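Local coordinates for protein CT_858 (Chlamydia trachomatis, PDB 3DOR) that is a secreted chlamydial protease, also called CPAF, that probably acts as a serine-type endopeptidase, at residues D126-A129 against T130-G133; A145-R148 against T149-S152; L347-Y350 against A351-M355; N541-Y545 against K546-E550; D553-K556 against K557-Q561. All coordinates share one frame; numbering follows the deposited sequence.

Interaction 1. Residues D126-A129 against T130-G133; sequences DVLA and TLYG
Tyr132 swings its ring back over Ala129 because CG lies anti to the carbonyl carbon (chi1 -64°), while Thr130 sets OG1 between its own N and C (chi1 70°), pointing it back at Val127. Both groups fold back on the last turn of helix 124-130, a local contact between near neighbours in the chain. The Tyr132 ring meets mainly backbone: Ala129 CA sits over one ring face, 3.5 Å from the centroid and 15° off the normal, a CH-pi contact. Over the same face comes Leu128 O, nearest to CD1, and the CB of Ala129 reaches the rim at Tyr132 CE2 (3.9 Å). In the backbone, the bonds tighten from four residues to three: Leu131 N donates to Leu128 O at 2.7 Å and Tyr132 N to Ala129 O at 3.1 Å. The i to i+3 spacing marks a 3-10-like tightening at the helix end. Just before these, Thr130 N still makes the i to i+4 bond to Asp126 O at 3.3 Å. Val127 O takes the Thr130 hydroxyl and, weakly, Thr130 N; the OG1 to Val127 O distance of 2.5 Å is so short that its exact value is doubtful. Leu131 turns its CD1 to Leu128 CD2 (4.3 Å), a loose apolar touch. Within the PDZ-like part of the chain this helix end faces helix 140-150, where Leu128 packs on Glu143, Leu131 on Thr149 and Tyr132 on Ala146; Tyr132 OH is hydrogen-bonded to Glu143, and its ring stacks with His136.

Interaction 2. Residues A145-R148 against T149-S152; sequences AALR and TLFS. With SO4 (sulfate ion), chain M.
The closing turn of helix 140-150, within the PDZ-like range, joins Ala146 to Thr149 and Leu147 to Leu150. Thr149 folds its hydroxyl back on the helix, and OG1 donates to Ala146 O at 2.7 Å, the donor tilted 20° from the carbonyl plane; Thr149 N adds a weak bond to the same oxygen. Leu150 N follows with a bond to Leu147 O at 2.9 Å. The leucine side chains cross obliquely, with Leu147 CD2 against Leu150 CD1 at 3.6 Å; a chi1 of -131°, away from a staggered position, is what brings the Leu147 methyl there. A water bridges the last turn: it donates to Leu147 O (2.9 Å) and, weakly, to Arg148 O, and accepts from Phe151 N (2.8 Å). Outward, Arg148 meets a sulfate that probably came from the crystallisation liquor. Its chain bends at chi3 to bring NE to sulfate O4, a pair so short that the bond length is doubtful, while O3 lies over one guanidinium face toward its rim. Ile255 N also bonds this anion. Toward the PDZ-like sheet, Leu150 and Phe151 pack on Leu116 of strand 115-119, Phe151 is backbone-bonded to Leu86 of strand 83-92, and Arg153 holds Thr149 O and Leu150 O.

Interaction 3. Residues L347-Y350 against A351-M355; sequences LYLY and ALLSM
This is a fully buried contact inside helix 346-354 of the peptidase S41 region, where Tyr348 meets Leu352 and Leu349 meets Leu353 in two i to i+4 pairs one residue apart. Leu352 places its branch point over the Tyr348 ring: CG lies 4.2 Å from the centroid and 14° off the normal, a CH-pi contact, and the two methyls spread toward the two ring carbons flanking CZ, CD1 to CE2 at 3.7 Å and CD2 to CE1 at 4.0 Å. With chi1 at 174° the tyrosine ring is carried forward along the helix, where Leu352 can lie on it. Leu349 uses the same extended first torsion to bring its CD1 against CD1 of Leu353 at 3.2 Å, closer than usual for two methyls, so packing here is tight. The Tyr350 ring only brushes Leu353 CD1. Underneath, four regular helical bonds run from Ala351, Leu352, Leu353 and Ser354 back to Leu347, Tyr348, Leu349 and Tyr350; Leu352 N to Tyr348 O measures 3.1 Å. At the last turn Ser354 turns its hydroxyl onto the backbone, OG donating to Ala351 O at 2.6 Å, which satisfies a buried polar group. The helix packs on two others: Tyr348 and Leu352 face Trp317 and Phe320 of helix 316-330, whereas Leu349 and Leu353 lean on Phe472 of helix 468-478. Tyr350 and Leu353 also reach Ile445 of strand 444-445, and the Tyr348 ring meets that of Trp303.

Interaction 4. Residues N541-Y545 against K546-E550; sequences NDIRY and KGYSE
The chain turns back after helix 540-544, bringing the CA atoms of Asp542 and Tyr548 within 3.7 Å, with Lys546 and Tyr548 both in left-handed backbone conformation. Two bonds close the turn: Lys546 N to Ile543 O, and Tyr548 N to Asp542 O at 3.0 Å, the latter in the carbonyl plane and on a lone pair. Asp542 O also lies 3.8 Å above the plane of the Tyr548 ring, over its centre, while Asp542 CB rests at the ring's CD2. Two waters bridge further backbone groups: Asn541 O receives one that accepts from Gly547 N and another, 2.8 Å away, that accepts from Ser549 N. Outside the turn, Asn541 bridges Arg544 and Glu550. Its OD1 accepts from Arg544 NH1 at 2.9 Å, almost in the guanidinium plane, and its ND2 donates to Glu550 OE2 at 3.2 Å from above the carboxylate plane. These two bonds fix which way round the amide lies, and the amide and Glu550 carboxylate planes stand 84° apart. Asp542 OD1 accepts from Tyr551 N in the first turn of helix 549-564, while OD2 accepts from Thr539 N just ahead of helix 540-544; the two helix starts may favour its negative charge. Glu550 OE1 is held by Thr539 OG1. Ile543 packs on Tyr99 and Val101 of strand 98-103, where Lys546 NZ bonds Val101 O, and Tyr548, at the N-cap of helix 549-564, reaches Gln91 of strand 83-92 and Tyr253 through its OH.

Interaction 5. Residues D553-K556 against K557-Q561; sequences DKVK and KLVCQ
The Asp553 carboxylate does not meet Lys557: OD2 stays 5.5 Å from Lys557 NZ, and Asp553 CB is the nearer atom to that ammonium, at 4.3 Å. Lys556 NZ makes only a long salt bridge to Asp553 OD1, at 3.9 Å. The backbone carries the regular bonding: each of Asp553, Lys554, Val555 and Lys556 offers its oxygen to the amide four residues on, as in a regular alpha helix. Asp553 O is gripped twice, by Lys557 N at 3.1 Å and by a water at 2.8 Å that also accepts weakly from Lys557 NZ. Apolar parts lie along the turns between these bonds. Lys554 and Lys557 cross at about a right angle, Lys554 CD touching Lys557 CB at 4.0 Å. Lys554 gets there with CG anti to its N and a sharp bend at chi2 (25°), and its ammonium ends at Ala572 O of the C-terminal tail. Leu558 drops CG onto Lys554 O at 3.2 Å, and Val555 CG1 meets Val559 CG2 at 4.2 Å along the buried side. Lys556 NZ has its stronger partner in Ile265 O. The helix packs on both the sheet and the end of the modelled chain. Val555 and Val559 lie on the central mixed sheet, at Ile335 of strand 333-337 and Leu460 and Cys458 of strand 457-461, with Lys556 and Cys560 on Val283 of strand 278-284; the chain's end packs elsewhere on the helix, Ile569 against Leu558 and Leu571 against Lys554.

The five contacts follow one another along the chain without overlap. Interactions 1 and 2, about 9 Å apart between centres, touch directly: helices 124-130 and 140-150 are consecutive, and the two contacts form one packed unit of the PDZ-like range. Interaction 3 lies about 37 Å from interaction 1 between centres, across the chain's centre, in the peptidase S41 range. Interactions 4 and 5 share helix 549-564, one at its start and the other midway, their centres about 17 Å apart. Because interaction 4 touches PDZ-range strands and interaction 5 the mixed sheet, residues 541-561 link the two parts.

Interaction 1. Residues D126-A129 against T130-G133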
# COMPACT_ATOMS: atom_id res chain seq x y z
N ASP B 126 -11.79 38.23 5.36
CA ASP B 126 -11.38 37.86 6.72
C ASP B 126 -11.69 36.40 7.00
O ASP B 126 -10.90 35.71 7.63
CB ASP B 126 -12.08 38.74 7.76
CG ASP B 126 -11.73 40.20 7.62
OD1 ASP B 126 -10.63 40.51 7.11
OD2 ASP B 126 -12.55 41.04 8.02
N VAL B 127 -12.85 35.94 6.55
CA VAL B 127 -13.23 34.55 6.75
C VAL B 127 -12.20 33.66 6.06
O VAL B 127 -11.75 32.67 6.63
CB VAL B 127 -14.63 34.28 6.18
CG1 VAL B 127 -15.00 32.81 6.36
CG2 VAL B 127 -15.65 35.17 6.87
N LEU B 128 -11.83 34.02 4.84
CA LEU B 128 -10.86 33.24 4.09
C LEU B 128 -9.51 33.18 4.79
O LEU B 128 -8.90 32.12 4.85
CB LEU B 128 -10.68 33.82 2.68
CG LEU B 128 -11.75 33.39 1.67
CD1 LEU B 128 -11.56 34.13 0.36
CD2 LEU B 128 -11.65 31.89 1.46
N ALA B 129 -9.07 34.31 5.34
CA ALA B 129 -7.79 34.36 6.04
C ALA B 129 -7.75 33.37 7.20
O ALA B 129 -6.70 32.83 7.52
CB ALA B 129 -7.54 35.77 6.56
N THR B 130 -8.89 33.14 7.83
CA THR B 130 -8.92 32.19 8.93
C THR B 130 -8.63 30.80 8.37
O THR B 130 -8.24 29.89 9.10
CB THR B 130 -10.30 32.14 9.64
OG1 THR B 130 -11.27 31.55 8.76
CG2 THR B 130 -10.75 33.53 10.02
N LEU B 131 -8.80 30.64 7.06
CA LEU B 131 -8.57 29.35 6.42
C LEU B 131 -7.19 29.17 5.81
O LEU B 131 -6.86 28.10 5.31
CB LEU B 131 -9.64 29.12 5.34
CG LEU B 131 -11.07 29.14 5.89
CD1 LEU B 131 -12.07 29.08 4.73
CD2 LEU B 131 -11.27 27.98 6.84
N TYR B 132 -6.37 30.21 5.85
CA TYR B 132 -5.02 30.13 5.30
C TYR B 132 -4.11 29.25 6.15
O TYR B 132 -4.43 28.92 7.29
CB TYR B 132 -4.39 31.53 5.22
CG TYR B 132 -5.07 32.51 4.30
CD1 TYR B 132 -5.94 32.08 3.29
CD2 TYR B 132 -4.79 33.88 4.39
CE1 TYR B 132 -6.51 32.99 2.39
CE2 TYR B 132 -5.35 34.79 3.50
CZ TYR B 132 -6.21 34.34 2.50
OH TYR B 132 -6.74 35.25 1.61
N GLY B 133 -2.96 28.89 5.58
CA GLY B 133 -2.00 28.08 6.31
C GLY B 133 -1.11 28.98 7.15
O GLY B 133 -1.26 30.19 7.12

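Interaction 2. Residues A145-R148 against T149-S152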
# COMPACT_ATOMS: atom_id res chain seq x y z
N ALA B 145 -7.03 27.73 -3.07
CA ALA B 145 -7.02 26.52 -2.26
C ALA B 145 -7.90 26.77 -1.02
O ALA B 145 -8.63 25.88 -0.59
CB ALA B 145 -5.58 26.15 -1.86
N ALA B 146 -7.83 27.98 -0.48
CA ALA B 146 -8.63 28.33 0.70
C ALA B 146 -10.11 28.44 0.34
O ALA B 146 -10.98 28.03 1.11
CB ALA B 146 -8.15 29.66 1.28
N LEU B 147 -10.38 28.99 -0.84
CA LEU B 147 -11.75 29.14 -1.30
C LEU B 147 -12.44 27.78 -1.39
O LEU B 147 -13.62 27.66 -1.07
CB LEU B 147 -11.78 29.81 -2.67
CG LEU B 147 -12.72 31.00 -2.88
CD1 LEU B 147 -13.01 31.11 -4.37
CD2 LEU B 147 -14.02 30.82 -2.10
N ARG B 148 -11.70 26.77 -1.84
CA ARG B 148 -12.24 25.41 -1.97
C ARG B 148 -12.86 24.96 -0.66
O ARG B 148 -13.87 24.24 -0.65
CB ARG B 148 -11.15 24.39 -2.32
CG ARG B 148 -10.60 24.43 -3.74
CD ARG B 148 -9.81 23.15 -4.00
NE ARG B 148 -10.66 21.97 -3.80
CZ ARG B 148 -10.25 20.71 -3.89
NH1 ARG B 148 -8.99 20.43 -4.19
NH2 ARG B 148 -11.12 19.72 -3.71
N THR B 149 -12.26 25.38 0.45
CA THR B 149 -12.75 24.98 1.76
C THR B 149 -13.77 25.93 2.40
O THR B 149 -14.36 25.62 3.43
CB THR B 149 -11.57 24.79 2.73
OG1 THR B 149 -10.96 26.05 3.01
CG2 THR B 149 -10.51 23.87 2.11
N LEU B 150 -13.99 27.09 1.78
CA LEU B 150 -14.94 28.06 2.31
C LEU B 150 -16.27 27.38 2.64
O LEU B 150 -16.80 27.53 3.74
CB LEU B 150 -15.17 29.20 1.31
CG LEU B 150 -15.63 30.56 1.86
CD1 LEU B 150 -16.22 31.39 0.73
CD2 LEU B 150 -16.66 30.38 2.94
N PHE B 151 -16.82 26.63 1.68
CA PHE B 151 -18.09 25.95 1.91
C PHE B 151 -17.96 24.44 2.10
O PHE B 151 -18.93 23.70 1.95
CB PHE B 151 -19.05 26.24 0.76
CG PHE B 151 -19.50 27.68 0.69
CD1 PHE B 151 -19.61 28.33 -0.52
CD2 PHE B 151 -19.83 28.37 1.85
CE1 PHE B 151 -20.05 29.66 -0.59
CE2 PHE B 151 -20.27 29.70 1.80
CZ PHE B 151 -20.39 30.34 0.57
N SER B 152 -16.76 23.97 2.45
CA SER B 152 -16.55 22.54 2.65
C SER B 152 -15.50 22.31 3.74
O SER B 152 -14.30 22.41 3.48
CB SER B 152 -16.10 21.89 1.33
OG SER B 152 -16.10 20.48 1.44
S SO4 M . -13.33 21.01 -5.89
O1 SO4 M . -14.75 21.34 -6.26
O2 SO4 M . -13.27 19.61 -5.38
O3 SO4 M . -12.42 21.12 -7.08
O4 SO4 M . -12.90 22.01 -4.85
O HOH W 1 -15.98 26.04 -0.96

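Interaction 3. Residues L347-Y350 against A351-M355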
# COMPACT_ATOMS: atom_id res chain seq x y z
N LEU B 347 4.33 9.25 -16.21
CA LEU B 347 4.47 8.49 -17.45
C LEU B 347 3.32 8.79 -18.41
O LEU B 347 3.52 8.87 -19.62
CB LEU B 347 4.56 6.99 -17.16
CG LEU B 347 5.83 6.51 -16.42
CD1 LEU B 347 5.63 5.07 -15.95
CD2 LEU B 347 7.06 6.62 -17.33
N TYR B 348 2.12 8.95 -17.86
CA TYR B 348 0.95 9.26 -18.68
C TYR B 348 1.08 10.67 -19.24
O TYR B 348 0.76 10.93 -20.41
CB TYR B 348 -0.32 9.15 -17.83
CG TYR B 348 -1.58 9.58 -18.55
CD1 TYR B 348 -2.08 8.85 -19.63
CD2 TYR B 348 -2.29 10.71 -18.12
CE1 TYR B 348 -3.27 9.22 -20.26
CE2 TYR B 348 -3.48 11.09 -18.74
CZ TYR B 348 -3.97 10.34 -19.81
OH TYR B 348 -5.17 10.68 -20.39
N LEU B 349 1.56 11.59 -18.40
CA LEU B 349 1.79 12.97 -18.80
C LEU B 349 2.77 12.93 -19.98
O LEU B 349 2.58 13.63 -20.97
CB LEU B 349 2.40 13.75 -17.62
CG LEU B 349 3.01 15.17 -17.77
CD1 LEU B 349 4.33 15.06 -18.44
CD2 LEU B 349 2.10 16.10 -18.57
N TYR B 350 3.80 12.10 -19.86
CA TYR B 350 4.81 11.97 -20.91
C TYR B 350 4.23 11.41 -22.21
O TYR B 350 4.63 11.81 -23.29
CB TYR B 350 5.98 11.08 -20.45
CG TYR B 350 6.92 11.74 -19.45
CD1 TYR B 350 6.67 13.02 -18.95
CD2 TYR B 350 8.06 11.07 -18.99
CE1 TYR B 350 7.53 13.63 -18.03
CE2 TYR B 350 8.92 11.66 -18.07
CZ TYR B 350 8.65 12.94 -17.60
OH TYR B 350 9.50 13.51 -16.69
N ALA B 351 3.29 10.48 -22.09
CA ALA B 351 2.66 9.90 -23.28
C ALA B 351 1.89 10.98 -24.04
O ALA B 351 1.97 11.07 -25.26
CB ALA B 351 1.73 8.78 -22.87
N LEU B 352 1.12 11.79 -23.32
CA LEU B 352 0.35 12.84 -23.96
C LEU B 352 1.26 13.86 -24.65
O LEU B 352 0.99 14.28 -25.77
CB LEU B 352 -0.55 13.53 -22.94
CG LEU B 352 -1.53 12.58 -22.24
CD1 LEU B 352 -2.62 13.41 -21.55
CD2 LEU B 352 -2.16 11.62 -23.25
N LEU B 353 2.34 14.25 -23.98
CA LEU B 353 3.29 15.19 -24.57
C LEU B 353 3.90 14.60 -25.85
O LEU B 353 4.11 15.31 -26.84
CB LEU B 353 4.41 15.53 -23.57
CG LEU B 353 4.01 16.47 -22.43
CD1 LEU B 353 5.02 16.40 -21.31
CD2 LEU B 353 3.90 17.90 -22.95
N SER B 354 4.19 13.30 -25.84
CA SER B 354 4.79 12.64 -27.00
C SER B 354 3.92 12.74 -28.25
O SER B 354 4.42 12.64 -29.37
CB SER B 354 5.11 11.17 -26.70
OG SER B 354 3.96 10.36 -26.83
N MET B 355 2.62 12.96 -28.08
CA MET B 355 1.74 13.05 -29.23
C MET B 355 1.47 14.49 -29.66
O MET B 355 0.75 14.73 -30.64
CB MET B 355 0.43 12.33 -28.94
CG MET B 355 0.62 10.83 -28.74
SD MET B 355 -0.94 9.95 -28.45
CE MET B 355 -0.86 9.66 -26.72

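Interaction 4. Residues N541-Y545 against K546-E550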
# COMPACT_ATOMS: atom_id res chain seq x y z
N ASN B 541 -16.85 40.26 -15.61
CA ASN B 541 -17.76 40.04 -16.74
C ASN B 541 -17.69 38.60 -17.24
O ASN B 541 -18.69 38.04 -17.70
CB ASN B 541 -17.45 41.01 -17.88
CG ASN B 541 -17.91 42.43 -17.58
OD1 ASN B 541 -18.88 42.63 -16.85
ND2 ASN B 541 -17.22 43.41 -18.16
N ASP B 542 -16.51 37.99 -17.15
CA ASP B 542 -16.35 36.61 -17.58
C ASP B 542 -17.16 35.72 -16.65
O ASP B 542 -17.90 34.84 -17.08
CB ASP B 542 -14.89 36.15 -17.50
CG ASP B 542 -14.07 36.63 -18.66
OD1 ASP B 542 -14.58 36.59 -19.80
OD2 ASP B 542 -12.90 37.01 -18.42
N ILE B 543 -16.99 35.99 -15.36
CA ILE B 543 -17.61 35.23 -14.29
C ILE B 543 -19.08 35.51 -13.99
O ILE B 543 -19.87 34.58 -13.82
CB ILE B 543 -16.80 35.42 -12.98
CG1 ILE B 543 -15.37 34.91 -13.20
CG2 ILE B 543 -17.46 34.69 -11.83
CD1 ILE B 543 -14.42 35.25 -12.08
N ARG B 544 -19.45 36.79 -13.93
CA ARG B 544 -20.82 37.14 -13.59
C ARG B 544 -21.89 36.18 -14.10
O ARG B 544 -22.69 35.68 -13.31
CB ARG B 544 -21.15 38.58 -14.02
CG ARG B 544 -22.51 39.03 -13.50
CD ARG B 544 -22.71 40.55 -13.55
NE ARG B 544 -21.75 41.28 -12.72
CZ ARG B 544 -20.66 41.88 -13.20
NH1 ARG B 544 -20.37 41.83 -14.49
NH2 ARG B 544 -19.85 42.55 -12.38
N TYR B 545 -21.93 35.91 -15.40
CA TYR B 545 -22.95 35.01 -15.92
C TYR B 545 -22.37 33.76 -16.60
O TYR B 545 -23.01 33.15 -17.46
CB TYR B 545 -23.89 35.77 -16.86
CG TYR B 545 -24.65 36.89 -16.15
CD1 TYR B 545 -24.96 38.08 -16.80
CD2 TYR B 545 -25.03 36.77 -14.81
CE1 TYR B 545 -25.62 39.13 -16.14
CE2 TYR B 545 -25.69 37.80 -14.13
CZ TYR B 545 -25.98 38.98 -14.80
OH TYR B 545 -26.61 40.00 -14.13
N LYS B 546 -21.16 33.39 -16.20
CA LYS B 546 -20.49 32.21 -16.73
C LYS B 546 -20.29 32.14 -18.23
O LYS B 546 -20.23 31.05 -18.79
CB LYS B 546 -21.26 30.97 -16.27
CG LYS B 546 -21.22 30.78 -14.77
CD LYS B 546 -22.46 30.09 -14.25
CE LYS B 546 -22.46 28.62 -14.54
NZ LYS B 546 -23.54 27.96 -13.76
N GLY B 547 -20.18 33.29 -18.89
CA GLY B 547 -19.98 33.31 -20.32
C GLY B 547 -18.53 33.34 -20.76
O GLY B 547 -18.20 32.83 -21.83
N TYR B 548 -17.66 33.92 -19.93
CA TYR B 548 -16.23 34.03 -20.24
C TYR B 548 -16.00 34.52 -21.66
O TYR B 548 -15.04 34.11 -22.33
CB TYR B 548 -15.54 32.67 -20.06
CG TYR B 548 -15.75 32.05 -18.70
CD1 TYR B 548 -16.87 31.27 -18.44
CD2 TYR B 548 -14.86 32.31 -17.66
CE1 TYR B 548 -17.11 30.76 -17.17
CE2 TYR B 548 -15.09 31.81 -16.37
CZ TYR B 548 -16.22 31.04 -16.14
OH TYR B 548 -16.49 30.58 -14.87
N SER B 549 -16.87 35.41 -22.14
CA SER B 549 -16.74 35.90 -23.50
C SER B 549 -15.51 36.77 -23.68
O SER B 549 -14.89 36.75 -24.74
CB SER B 549 -18.02 36.64 -23.94
OG SER B 549 -18.24 37.81 -23.19
N GLU B 550 -15.13 37.52 -22.65
CA GLU B 550 -13.94 38.36 -22.76
C GLU B 550 -12.70 37.47 -22.81
O GLU B 550 -11.83 37.65 -23.66
CB GLU B 550 -13.85 39.34 -21.59
CG GLU B 550 -15.04 40.27 -21.48
CD GLU B 550 -14.79 41.45 -20.56
OE1 GLU B 550 -13.90 41.37 -19.69
OE2 GLU B 550 -15.52 42.47 -20.70
O HOH W 2 -20.84 35.90 -18.32
O HOH W 3 -18.77 37.11 -20.37

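Interaction 5. Residues D553-K556 against K557-Q561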
# COMPACT_ATOMS: atom_id res chain seq x y z
N ASP B 553 -12.76 35.55 -26.19
CA ASP B 553 -12.47 36.38 -27.36
C ASP B 553 -10.99 36.66 -27.44
O ASP B 553 -10.42 36.75 -28.53
CB ASP B 553 -13.23 37.70 -27.31
CG ASP B 553 -14.71 37.54 -27.61
OD1 ASP B 553 -15.08 36.53 -28.27
OD2 ASP B 553 -15.48 38.43 -27.21
N LYS B 554 -10.35 36.81 -26.29
CA LYS B 554 -8.92 37.08 -26.30
C LYS B 554 -8.15 35.81 -26.66
O LYS B 554 -7.14 35.87 -27.38
CB LYS B 554 -8.45 37.64 -24.96
CG LYS B 554 -7.08 38.28 -25.05
CD LYS B 554 -6.82 38.75 -26.48
CE LYS B 554 -5.93 39.95 -26.57
NZ LYS B 554 -6.63 41.17 -26.06
N VAL B 555 -8.61 34.66 -26.18
CA VAL B 555 -7.93 33.41 -26.51
C VAL B 555 -7.98 33.23 -28.04
O VAL B 555 -6.99 32.82 -28.66
CB VAL B 555 -8.61 32.19 -25.84
CG1 VAL B 555 -8.07 30.90 -26.44
CG2 VAL B 555 -8.36 32.23 -24.33
N LYS B 556 -9.12 33.55 -28.64
CA LYS B 556 -9.29 33.42 -30.08
C LYS B 556 -8.40 34.39 -30.86
O LYS B 556 -7.87 34.02 -31.91
CB LYS B 556 -10.77 33.62 -30.46
CG LYS B 556 -11.61 32.38 -30.11
CD LYS B 556 -13.05 32.44 -30.59
CE LYS B 556 -13.91 33.22 -29.64
NZ LYS B 556 -15.36 32.95 -29.86
N LYS B 557 -8.23 35.61 -30.36
CA LYS B 557 -7.36 36.57 -31.03
C LYS B 557 -5.94 36.04 -31.00
O LYS B 557 -5.21 36.12 -31.98
CB LYS B 557 -7.41 37.95 -30.35
CG LYS B 557 -8.67 38.75 -30.66
CD LYS B 557 -8.62 40.14 -30.03
CE LYS B 557 -9.85 40.98 -30.38
NZ LYS B 557 -11.13 40.30 -29.97
N LEU B 558 -5.55 35.50 -29.85
CA LEU B 558 -4.21 34.94 -29.68
C LEU B 558 -4.00 33.73 -30.61
O LEU B 558 -2.94 33.61 -31.22
CB LEU B 558 -3.99 34.54 -28.22
CG LEU B 558 -3.94 35.73 -27.25
CD1 LEU B 558 -3.89 35.24 -25.80
CD2 LEU B 558 -2.74 36.61 -27.56
N VAL B 559 -4.99 32.85 -30.72
CA VAL B 559 -4.87 31.69 -31.59
C VAL B 559 -4.74 32.14 -33.05
O VAL B 559 -3.93 31.58 -33.80
CB VAL B 559 -6.08 30.73 -31.45
CG1 VAL B 559 -6.05 29.63 -32.53
CG2 VAL B 559 -6.06 30.09 -30.07
N CYS B 560 -5.52 33.14 -33.46
CA CYS B 560 -5.42 33.63 -34.83
C CYS B 560 -4.00 34.14 -35.10
O CYS B 560 -3.45 33.92 -36.18
CB CYS B 560 -6.45 34.74 -35.09
SG CYS B 560 -8.15 34.14 -35.22
N GLN B 561 -3.39 34.80 -34.12
CA GLN B 561 -2.03 35.29 -34.29
C GLN B 561 -1.08 34.11 -34.45
O GLN B 561 -0.16 34.16 -35.25
CB GLN B 561 -1.57 36.13 -33.09
CG GLN B 561 -2.21 37.50 -33.01
CD GLN B 561 -1.72 38.28 -31.80
OE1 GLN B 561 -0.55 38.66 -31.73
NE2 GLN B 561 -2.61 38.52 -30.85
O HOH W 4 -11.90 37.09 -30.85